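Side-chain contacts in ATP phosphoribosyltransferase (Thermotoga maritima, PDB 1O63), which probably catalyses the first step of histidine biosynthesis, the condensation of ATP with 5-phosphoribose 1-diphosphate to give phosphoribosyl-ATP, in partnership with HisZ subunits: residues 11-16 / 33-38; 17-22 / 200-205; 58-63 / 182-187. All blocks are in the same frame, centred on the assembly; numbering follows the deposited sequence.

Interaction 1: residues 11-16 / 33-38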
loop_
_atom_site.group_PDB
_atom_site.type_symbol
_atom_site.label_atom_id
_atom_site.label_comp_id
_atom_site.label_asym_id
_atom_site.label_seq_id
_atom_site.Cartn_x
_atom_site.Cartn_y
_atom_site.Cartn_z
ATOM N N ARG A 11 -7.384 -10.077 3.920
ATOM C CA ARG A 11 -7.301 -11.148 4.870
ATOM C C ARG A 11 -8.487 -11.290 5.797
ATOM O O ARG A 11 -8.827 -12.408 6.200
ATOM C CB ARG A 11 -6.025 -10.934 5.753
ATOM C CG ARG A 11 -5.785 -12.162 6.644
ATOM C CD ARG A 11 -5.245 -13.302 5.779
ATOM N NE ARG A 11 -5.041 -14.514 6.541
ATOM C CZ ARG A 11 -5.998 -15.252 7.088
ATOM N NH1 ARG A 11 -5.677 -16.347 7.763
ATOM N NH2 ARG A 11 -7.279 -14.900 6.944
ATOM N N LEU A 12 -9.050 -10.186 6.276
ATOM C CA LEU A 12 -10.121 -10.183 7.243
ATOM C C LEU A 12 -11.508 -10.089 6.626
ATOM O O LEU A 12 -12.507 -10.169 7.326
ATOM C CB LEU A 12 -9.938 -8.973 8.189
ATOM C CG LEU A 12 -8.560 -8.887 8.869
ATOM C CD1 LEU A 12 -8.504 -7.641 9.748
ATOM C CD2 LEU A 12 -8.320 -10.141 9.695
ATOM N N GLU A 13 -11.579 -9.920 5.308
ATOM C CA GLU A 13 -12.843 -9.733 4.636
ATOM C C GLU A 13 -13.829 -10.857 4.834
ATOM O O GLU A 13 -15.032 -10.603 5.080
ATOM C CB GLU A 13 -12.579 -9.495 3.126
ATOM C CG GLU A 13 -13.849 -9.083 2.391
ATOM C CD GLU A 13 -13.550 -9.016 0.871
ATOM O OE1 GLU A 13 -12.424 -8.641 0.544
ATOM O OE2 GLU A 13 -14.444 -9.414 0.123
ATOM N N GLU A 14 -13.431 -12.118 4.728
ATOM C CA GLU A 14 -14.418 -13.200 4.833
ATOM C C GLU A 14 -14.896 -13.427 6.263
ATOM O O GLU A 14 -16.079 -13.709 6.483
ATOM C CB GLU A 14 -13.887 -14.487 4.241
ATOM C CG GLU A 14 -12.612 -14.958 4.836
ATOM C CD GLU A 14 -12.707 -15.905 6.016
ATOM O OE1 GLU A 14 -11.622 -16.184 6.572
ATOM O OE2 GLU A 14 -13.837 -16.362 6.336
ATOM N N LYS A 15 -13.991 -13.291 7.234
ATOM C CA LYS A 15 -14.418 -13.428 8.645
ATOM C C LYS A 15 -15.483 -12.382 8.959
ATOM O O LYS A 15 -16.558 -12.650 9.473
ATOM C CB LYS A 15 -13.216 -13.246 9.558
ATOM C CG LYS A 15 -12.160 -14.334 9.539
ATOM C CD LYS A 15 -12.529 -15.524 10.411
ATOM C CE LYS A 15 -11.290 -16.353 10.762
ATOM N NZ LYS A 15 -11.630 -17.456 11.712
ATOM N N VAL A 16 -15.203 -11.119 8.593
ATOM C CA VAL A 16 -16.176 -10.057 8.881
ATOM C C VAL A 16 -17.469 -10.216 8.133
ATOM O O VAL A 16 -18.570 -10.062 8.696
ATOM C CB VAL A 16 -15.551 -8.670 8.595
ATOM C CG1 VAL A 16 -16.642 -7.612 8.737
ATOM C CG2 VAL A 16 -14.412 -8.432 9.572
ATOM N N ILE A 33 -16.834 -2.350 -4.415
ATOM C CA ILE A 33 -16.659 -1.389 -3.348
ATOM C C ILE A 33 -17.870 -1.130 -2.485
ATOM O O ILE A 33 -17.718 -0.436 -1.457
ATOM C CB ILE A 33 -16.152 -0.040 -3.923
ATOM C CG1 ILE A 33 -17.261 0.569 -4.779
ATOM C CG2 ILE A 33 -14.871 -0.255 -4.741
ATOM C CD1 ILE A 33 -16.950 1.919 -5.371
ATOM N N LEU A 34 -19.068 -1.567 -2.853
ATOM C CA LEU A 34 -20.257 -1.212 -2.045
ATOM C C LEU A 34 -21.296 -2.316 -1.993
ATOM O O LEU A 34 -21.711 -2.791 -3.056
ATOM C CB LEU A 34 -20.904 0.033 -2.683
ATOM C CG LEU A 34 -22.107 0.616 -1.939
ATOM C CD1 LEU A 34 -21.622 1.305 -0.658
ATOM C CD2 LEU A 34 -22.844 1.611 -2.821
ATOM N N ARG A 35 -21.669 -2.766 -0.793
ATOM C CA ARG A 35 -22.669 -3.813 -0.618
ATOM C C ARG A 35 -23.853 -3.209 0.152
ATOM O O ARG A 35 -23.643 -2.715 1.259
ATOM C CB ARG A 35 -22.166 -5.003 0.192
ATOM C CG ARG A 35 -20.755 -5.426 -0.052
ATOM C CD ARG A 35 -20.510 -5.943 -1.454
ATOM N NE ARG A 35 -19.138 -6.483 -1.540
ATOM C CZ ARG A 35 -18.843 -7.714 -1.113
ATOM N NH1 ARG A 35 -19.816 -8.499 -0.637
ATOM N NH2 ARG A 35 -17.611 -8.164 -1.185
ATOM N N GLU A 36 -25.030 -3.246 -0.464
ATOM C CA GLU A 36 -26.187 -2.576 0.106
ATOM C C GLU A 36 -27.245 -3.584 0.551
ATOM O O GLU A 36 -27.558 -4.547 -0.146
ATOM C CB GLU A 36 -26.825 -1.632 -0.925
ATOM C CG GLU A 36 -25.858 -0.887 -1.812
ATOM C CD GLU A 36 -26.522 -0.170 -2.969
ATOM O OE1 GLU A 36 -27.475 0.593 -2.707
ATOM O OE2 GLU A 36 -26.104 -0.359 -4.132
ATOM N N GLY A 37 -27.836 -3.301 1.710
ATOM C CA GLY A 37 -28.878 -4.173 2.232
ATOM C C GLY A 37 -29.875 -3.314 3.019
ATOM O O GLY A 37 -29.635 -2.123 3.215
ATOM N N LYS A 38 -30.963 -3.963 3.401
ATOM C CA LYS A 38 -31.971 -3.288 4.218
ATOM C C LYS A 38 -31.281 -2.794 5.488
ATOM O O LYS A 38 -30.714 -3.589 6.246
ATOM C CB LYS A 38 -33.081 -4.270 4.586
ATOM C CG LYS A 38 -33.920 -3.916 5.788
ATOM C CD LYS A 38 -34.691 -5.112 6.315
ATOM C CE LYS A 38 -35.477 -5.818 5.223
ATOM N NZ LYS A 38 -36.598 -6.624 5.789
HETATM O O HOH W 1 -16.686 -10.604 0.517
#
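Glu13 and Arg35 meet through the ends of long side chains; the nearest CA atoms of the two segments, those of Glu13 and Ile33, are 12.2 Å apart. Glu13 lies in helix 13-23, near its N-terminal end. Arg35 lies in strand 34-37. Their side chains reach toward each other and form the one residue pair in contact. The glutamate reaches out with an extended chain, its CG anti to the backbone N (chi1 -171°). The arginine chain folds at its second torsion and comes across the glutamate at about a right angle. Glu13 OE2 ends up at the edge of the guanidinium, near its plane, 3.6 Å from Arg35 NH2. This is a long salt bridge. The carboxylate plane is turned 77° from the guanidinium plane, so the two groups do not pair flat with two parallel bonds. A water closes the triangle. It donates to Glu13 OE2 at 2.6 Å and accepts from Arg35 NH2 at 3.1 Å. The second glutamate oxygen, OE1, takes a weak hydrogen bond from Gly10 N. Arg35 has a stronger partner in Glu30, which forms a salt bridge with NH1. Both Glu13 and Arg35 also touch Met44 of strand 40-45, the sheet neighbour to which Arg35 is tied by backbone hydrogen bonding with Cys42. The contact thus joins the start of a helix to the outer part of the sheet it covers, in an alpha/beta domain of the periplasmic binding protein type. It lies at the surface and buries just 42 Å². The guanidinium is shared between two glutamates, and the water probably carries part of the link to Glu13. The attraction here is probably modest and partly screened by solvent.

Interaction 2: residues 17-22 / 200-205; sequences MTYLKK and EHDSNE
The Asp202 carboxylate meets the edge of the Tyr19 ring, the two planes 81° apart. Asp202 OD2 lies at the ring edge, near its plane, 3.5 Å from Tyr19 CE1. A water sits at the same ring's edge, in plane, beside the hydroxyl. Around the ring, Leu195 and Ile199 of helix 185-204 and Ile82 of strand 81-94 supply nonpolar contacts. The motif is a helix pair: helix 13-23 and the C-terminal end of helix 185-204 pack together, their axes running in quite different directions, on one face of the sheet in an alpha/beta domain. The nearest CA atoms are those of Tyr19 and Asp202, 7.8 Å apart. Asp202 makes the centre of the contact. With CG anti to its backbone N (chi1 -179°), it holds the carboxylate out toward helix 13-23, where the two oxygens serve different partners. OD2 faces the tyrosine and accepts a hydrogen bond of 2.7 Å from the water. That water also bonds to Tyr19 OH at 2.9 Å, so the buried tyrosine is joined to the acid through solvent as well as through its ring edge. OD1 pairs with the ammonium group of Lys22, one turn further along the helix. The lysine chain runs extended beyond CG and crosses the aspartate at about a right angle, while its side chain also rests on Val198. This ion pair is the more exposed half of the contact. Lys22 NZ donates to Asp202 OD1 at 2.7 Å, meeting it on the anti side and 22° out of the carboxylate plane.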
loop_
_atom_site.group_PDB
_atom_site.type_symbol
_atom_site.label_atom_id
_atom_site.label_comp_id
_atom_site.label_asym_id
_atom_site.label_seq_id
_atom_site.Cartn_x
_atom_site.Cartn_y
_atom_site.Cartn_z
HETATM N N MSE A 17 -17.402 -10.465 6.811
HETATM C CA MSE A 17 -18.644 -10.643 6.042
HETATM C C MSE A 17 -19.410 -11.855 6.550
HETATM O O MSE A 17 -20.634 -11.823 6.622
HETATM C CB MSE A 17 -18.338 -10.736 4.552
HETATM C CG MSE A 17 -17.605 -9.440 4.088
HETATM SE SE MSE A 17 -18.873 -7.971 4.187
HETATM C CE MSE A 17 -20.071 -8.629 2.833
ATOM N N THR A 18 -18.717 -12.906 6.975
ATOM C CA THR A 18 -19.445 -14.052 7.573
ATOM C C THR A 18 -20.119 -13.673 8.862
ATOM O O THR A 18 -21.289 -14.070 9.117
ATOM C CB THR A 18 -18.485 -15.245 7.730
ATOM O OG1 THR A 18 -18.255 -15.749 6.391
ATOM C CG2 THR A 18 -19.049 -16.358 8.579
ATOM N N TYR A 19 -19.509 -12.815 9.693
ATOM C CA TYR A 19 -20.178 -12.372 10.920
ATOM C C TYR A 19 -21.500 -11.664 10.577
ATOM O O TYR A 19 -22.530 -11.928 11.210
ATOM C CB TYR A 19 -19.374 -11.442 11.795
ATOM C CG TYR A 19 -18.033 -11.886 12.308
ATOM C CD1 TYR A 19 -17.806 -13.152 12.811
ATOM C CD2 TYR A 19 -16.960 -10.986 12.305
ATOM C CE1 TYR A 19 -16.554 -13.543 13.266
ATOM C CE2 TYR A 19 -15.719 -11.370 12.772
ATOM C CZ TYR A 19 -15.516 -12.632 13.252
ATOM O OH TYR A 19 -14.257 -12.975 13.708
ATOM N N LEU A 20 -21.440 -10.711 9.660
ATOM C CA LEU A 20 -22.648 -9.965 9.288
ATOM C C LEU A 20 -23.705 -10.903 8.718
ATOM O O LEU A 20 -24.903 -10.697 8.930
ATOM C CB LEU A 20 -22.284 -8.932 8.204
ATOM C CG LEU A 20 -21.190 -7.925 8.574
ATOM C CD1 LEU A 20 -21.086 -6.866 7.473
ATOM C CD2 LEU A 20 -21.508 -7.270 9.916
ATOM N N LYS A 21 -23.268 -11.848 7.890
ATOM C CA LYS A 21 -24.177 -12.857 7.334
ATOM C C LYS A 21 -24.899 -13.579 8.458
ATOM O O LYS A 21 -26.136 -13.590 8.487
ATOM C CB LYS A 21 -23.414 -13.825 6.424
ATOM C CG LYS A 21 -24.308 -14.841 5.717
ATOM C CD LYS A 21 -23.506 -16.008 5.146
ATOM C CE LYS A 21 -24.439 -17.026 4.490
ATOM N NZ LYS A 21 -23.721 -18.267 4.082
ATOM N N LYS A 22 -24.195 -13.958 9.536
ATOM C CA LYS A 22 -24.871 -14.628 10.647
ATOM C C LYS A 22 -25.675 -13.719 11.552
ATOM O O LYS A 22 -26.479 -14.238 12.350
ATOM C CB LYS A 22 -23.903 -15.456 11.494
ATOM C CG LYS A 22 -23.076 -16.430 10.625
ATOM C CD LYS A 22 -22.104 -17.159 11.528
ATOM C CE LYS A 22 -21.385 -18.296 10.836
ATOM N NZ LYS A 22 -20.334 -18.856 11.760
ATOM N N GLU A 200 -18.951 -14.110 19.164
ATOM C CA GLU A 200 -18.498 -14.966 20.260
ATOM C C GLU A 200 -18.660 -16.436 19.901
ATOM O O GLU A 200 -17.729 -17.237 20.040
ATOM C CB GLU A 200 -19.332 -14.634 21.512
ATOM C CG GLU A 200 -18.588 -14.940 22.799
ATOM C CD GLU A 200 -18.695 -13.798 23.802
ATOM O OE1 GLU A 200 -19.779 -13.645 24.397
ATOM O OE2 GLU A 200 -17.712 -13.052 23.959
ATOM N N HIS A 201 -19.866 -16.790 19.432
ATOM C CA HIS A 201 -20.127 -18.179 19.077
ATOM C C HIS A 201 -19.202 -18.642 17.957
ATOM O O HIS A 201 -18.608 -19.715 18.043
ATOM C CB HIS A 201 -21.593 -18.399 18.683
ATOM C CG HIS A 201 -21.895 -19.855 18.461
ATOM N ND1 HIS A 201 -21.972 -20.756 19.515
ATOM C CD2 HIS A 201 -22.079 -20.567 17.334
ATOM C CE1 HIS A 201 -22.219 -21.963 19.028
ATOM N NE2 HIS A 201 -22.284 -21.878 17.714
ATOM N N ASP A 202 -18.996 -17.792 16.947
ATOM C CA ASP A 202 -18.158 -18.160 15.821
ATOM C C ASP A 202 -16.699 -18.367 16.215
ATOM O O ASP A 202 -16.082 -19.336 15.774
ATOM C CB ASP A 202 -18.214 -17.111 14.699
ATOM C CG ASP A 202 -17.360 -17.516 13.508
ATOM O OD1 ASP A 202 -17.847 -18.338 12.692
ATOM O OD2 ASP A 202 -16.205 -17.059 13.394
ATOM N N SER A 203 -16.119 -17.389 16.904
ATOM C CA SER A 203 -14.705 -17.447 17.262
ATOM C C SER A 203 -14.404 -18.550 18.254
ATOM O O SER A 203 -13.400 -19.265 18.123
ATOM C CB SER A 203 -14.254 -16.086 17.806
ATOM O OG SER A 203 -14.660 -15.928 19.150
ATOM N N ASN A 204 -15.247 -18.719 19.274
ATOM C CA ASN A 204 -15.011 -19.775 20.242
ATOM C C ASN A 204 -15.461 -21.139 19.763
ATOM O O ASN A 204 -14.820 -22.162 20.045
ATOM C CB ASN A 204 -15.730 -19.456 21.575
ATOM C CG ASN A 204 -15.395 -18.063 22.067
ATOM O OD1 ASN A 204 -14.277 -17.574 21.879
ATOM N ND2 ASN A 204 -16.368 -17.400 22.682
ATOM N N GLU A 205 -16.601 -21.186 19.098
ATOM C CA GLU A 205 -17.186 -22.500 18.755
ATOM C C GLU A 205 -17.652 -22.538 17.320
ATOM O O GLU A 205 -17.639 -23.638 16.751
ATOM C CB GLU A 205 -18.327 -22.697 19.764
ATOM C CG GLU A 205 -19.009 -24.019 19.827
ATOM C CD GLU A 205 -18.376 -25.034 20.753
ATOM O OE1 GLU A 205 -18.937 -26.142 20.834
ATOM O OE2 GLU A 205 -17.340 -24.719 21.380
HETATM O O HOH W 2 -14.081 -15.744 14.531
#

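Interaction 3: residues 58-63 / 182-187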
loop_
_atom_site.group_PDB
_atom_site.type_symbol
_atom_site.label_atom_id
_atom_site.label_comp_id
_atom_site.label_asym_id
_atom_site.label_seq_id
_atom_site.Cartn_x
_atom_site.Cartn_y
_atom_site.Cartn_z
ATOM N N VAL A 58 -18.011 9.176 7.735
ATOM C CA VAL A 58 -18.868 8.660 6.653
ATOM C C VAL A 58 -19.364 7.254 6.943
ATOM O O VAL A 58 -20.295 6.733 6.290
ATOM C CB VAL A 58 -18.174 8.749 5.288
ATOM C CG1 VAL A 58 -17.851 10.229 4.959
ATOM C CG2 VAL A 58 -16.897 7.937 5.261
ATOM N N ALA A 59 -18.767 6.604 7.923
ATOM C CA ALA A 59 -19.142 5.275 8.359
ATOM C C ALA A 59 -19.428 5.299 9.877
ATOM O O ALA A 59 -18.831 6.097 10.594
ATOM C CB ALA A 59 -17.995 4.300 8.087
ATOM N N ASP A 60 -20.283 4.417 10.336
ATOM C CA ASP A 60 -20.626 4.293 11.741
ATOM C C ASP A 60 -19.752 3.250 12.446
ATOM O O ASP A 60 -19.333 3.454 13.580
ATOM C CB ASP A 60 -22.109 3.837 11.866
ATOM C CG ASP A 60 -23.034 4.925 11.290
ATOM O OD1 ASP A 60 -22.884 6.074 11.729
ATOM O OD2 ASP A 60 -23.889 4.588 10.465
ATOM N N ILE A 61 -19.620 2.063 11.856
ATOM C CA ILE A 61 -18.859 0.971 12.483
ATOM C C ILE A 61 -17.837 0.434 11.474
ATOM O O ILE A 61 -18.141 0.388 10.283
ATOM C CB ILE A 61 -19.784 -0.150 12.946
ATOM C CG1 ILE A 61 -20.755 0.375 14.042
ATOM C CG2 ILE A 61 -19.011 -1.339 13.552
ATOM C CD1 ILE A 61 -22.011 -0.482 14.140
ATOM N N GLY A 62 -16.673 -0.001 11.958
ATOM C CA GLY A 62 -15.685 -0.596 11.064
ATOM C C GLY A 62 -14.926 -1.720 11.768
ATOM O O GLY A 62 -15.211 -2.077 12.919
ATOM N N PHE A 63 -14.132 -2.435 10.970
ATOM C CA PHE A 63 -13.321 -3.548 11.403
ATOM C C PHE A 63 -11.912 -3.437 10.766
ATOM O O PHE A 63 -11.811 -3.044 9.611
ATOM C CB PHE A 63 -13.914 -4.901 11.000
ATOM C CG PHE A 63 -15.354 -5.070 11.399
ATOM C CD1 PHE A 63 -16.368 -4.554 10.603
ATOM C CD2 PHE A 63 -15.695 -5.691 12.586
ATOM C CE1 PHE A 63 -17.691 -4.657 10.947
ATOM C CE2 PHE A 63 -17.028 -5.782 12.968
ATOM C CZ PHE A 63 -18.018 -5.283 12.150
ATOM N N ARG A 182 -23.385 8.767 19.466
ATOM C CA ARG A 182 -24.250 9.850 19.965
ATOM C C ARG A 182 -25.533 9.852 19.129
ATOM O O ARG A 182 -26.571 9.353 19.587
ATOM C CB ARG A 182 -23.508 11.165 19.908
ATOM C CG ARG A 182 -24.225 12.475 19.936
ATOM C CD ARG A 182 -23.301 13.657 20.220
ATOM N NE ARG A 182 -22.518 14.081 19.081
ATOM C CZ ARG A 182 -22.894 14.966 18.167
ATOM N NH1 ARG A 182 -22.099 15.287 17.145
ATOM N NH2 ARG A 182 -24.074 15.558 18.253
ATOM N N THR A 183 -25.419 10.140 17.847
ATOM C CA THR A 183 -26.517 10.262 16.923
ATOM C C THR A 183 -27.388 9.046 16.721
ATOM O O THR A 183 -28.603 9.184 16.507
ATOM C CB THR A 183 -25.978 10.729 15.534
ATOM O OG1 THR A 183 -24.920 9.838 15.136
ATOM C CG2 THR A 183 -25.402 12.132 15.661
ATOM N N LYS A 184 -26.845 7.838 16.717
ATOM C CA LYS A 184 -27.603 6.620 16.425
ATOM C C LYS A 184 -27.463 5.632 17.589
ATOM O O LYS A 184 -27.420 4.409 17.427
ATOM C CB LYS A 184 -27.072 5.975 15.144
ATOM C CG LYS A 184 -27.070 6.834 13.895
ATOM C CD LYS A 184 -26.656 6.008 12.662
ATOM C CE LYS A 184 -26.381 6.902 11.463
ATOM N NZ LYS A 184 -26.096 6.125 10.220
ATOM N N ARG A 185 -27.401 6.195 18.803
ATOM C CA ARG A 185 -27.159 5.401 19.982
ATOM C C ARG A 185 -27.847 4.077 20.084
ATOM O O ARG A 185 -27.163 3.029 20.052
ATOM C CB ARG A 185 -27.376 6.224 21.271
ATOM C CG ARG A 185 -26.871 5.437 22.480
ATOM C CD ARG A 185 -26.144 6.353 23.451
ATOM N NE ARG A 185 -27.089 7.205 24.191
ATOM C CZ ARG A 185 -27.050 7.296 25.518
ATOM N NH1 ARG A 185 -26.154 6.594 26.207
ATOM N NH2 ARG A 185 -27.904 8.079 26.157
ATOM N N GLU A 186 -29.192 4.009 20.197
ATOM C CA GLU A 186 -29.823 2.708 20.337
ATOM C C GLU A 186 -29.652 1.808 19.135
ATOM O O GLU A 186 -29.533 0.580 19.304
ATOM C CB GLU A 186 -31.325 2.780 20.706
ATOM C CG GLU A 186 -31.551 3.051 22.159
ATOM C CD GLU A 186 -32.982 2.937 22.662
ATOM O OE1 GLU A 186 -33.223 3.492 23.752
ATOM O OE2 GLU A 186 -33.833 2.302 22.021
ATOM N N GLU A 187 -29.704 2.337 17.921
ATOM C CA GLU A 187 -29.506 1.452 16.759
ATOM C C GLU A 187 -28.114 0.813 16.801
ATOM O O GLU A 187 -27.955 -0.386 16.596
ATOM C CB GLU A 187 -29.727 2.233 15.464
ATOM C CG GLU A 187 -29.481 1.426 14.210
ATOM C CD GLU A 187 -29.816 2.125 12.919
ATOM O OE1 GLU A 187 -29.988 1.400 11.891
ATOM O OE2 GLU A 187 -29.897 3.377 12.881
#
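Asp60 and Lys184 are joined by a salt bridge that is also a hydrogen bond. Lys184 NZ donates to Asp60 OD2 at 2.7 Å. It meets that oxygen on the syn side, 20° out of the carboxylate plane. The other oxygen, Asp60 OD1, stays 3.5 Å from NZ and is not bonded to it. Lys184 CG lies anti to its carbonyl carbon (chi1 -57°), and the chain beyond it is extended, which carries NZ to the carboxylate. The lysine crosses the aspartate at about a right angle. Its methylenes also come close, with Lys184 CE 3.5 Å from Asp60 OD2.

Further hydrogen bonds hold the aspartate. OD1 is bonded to Ser180 OG, in helix 178-183. OD2 takes a second donor, Lys4 N, at the start of strand 4-8. Asp60 is buried, and its charge is thus met by a lysine, a hydroxyl and a backbone N-H. Such a setting probably favours the ionised form. Glu187 OE2 lies 6.6 Å from Asp60 OD2, a like charge not in contact.

The backbone places both partners at junctions. Asp60 directly precedes strand 61-65, a central strand of the sheet in this fold of the periplasmic binding protein type. Lys184 stands at the break between two helices. It is the first residue to leave the helical conformation after helix 178-183 and the N-cap residue of helix 185-204. From this break its side chain reaches the residue just before strand 61-65.

Nonpolar packing is supplied mostly from nearby parts of the chain. Leu3 touches Asp60, Lys184 and Glu187. Ile61, next to the aspartate, packs on Phe191 and Leu192 of helix 185-204 and on Leu5 of strand 4-8. At the start of segment 58-63, Val58 packs on Ala140 of the second subunit.

Overall arrangement
From the N terminus, strand 4-8 leads into helix 13-23, which starts two contacts. Interaction 1 closes first, a short loop that returns to strand 34-37. Interaction 2 opens before that closure and ends only at the C-terminal turns of helix 185-204, so the two cross. Interaction 3 comes later, runs from the entry of strand 61-65 to the start of that same helix, and falls wholly within the long span of interaction 2. Helix 13-23 is thus tied to the sheet and to the last helix, which is fixed near both ends. Packing of Met17 on Arg35 and of Val16 on Phe63 connects interaction 1 with the other two.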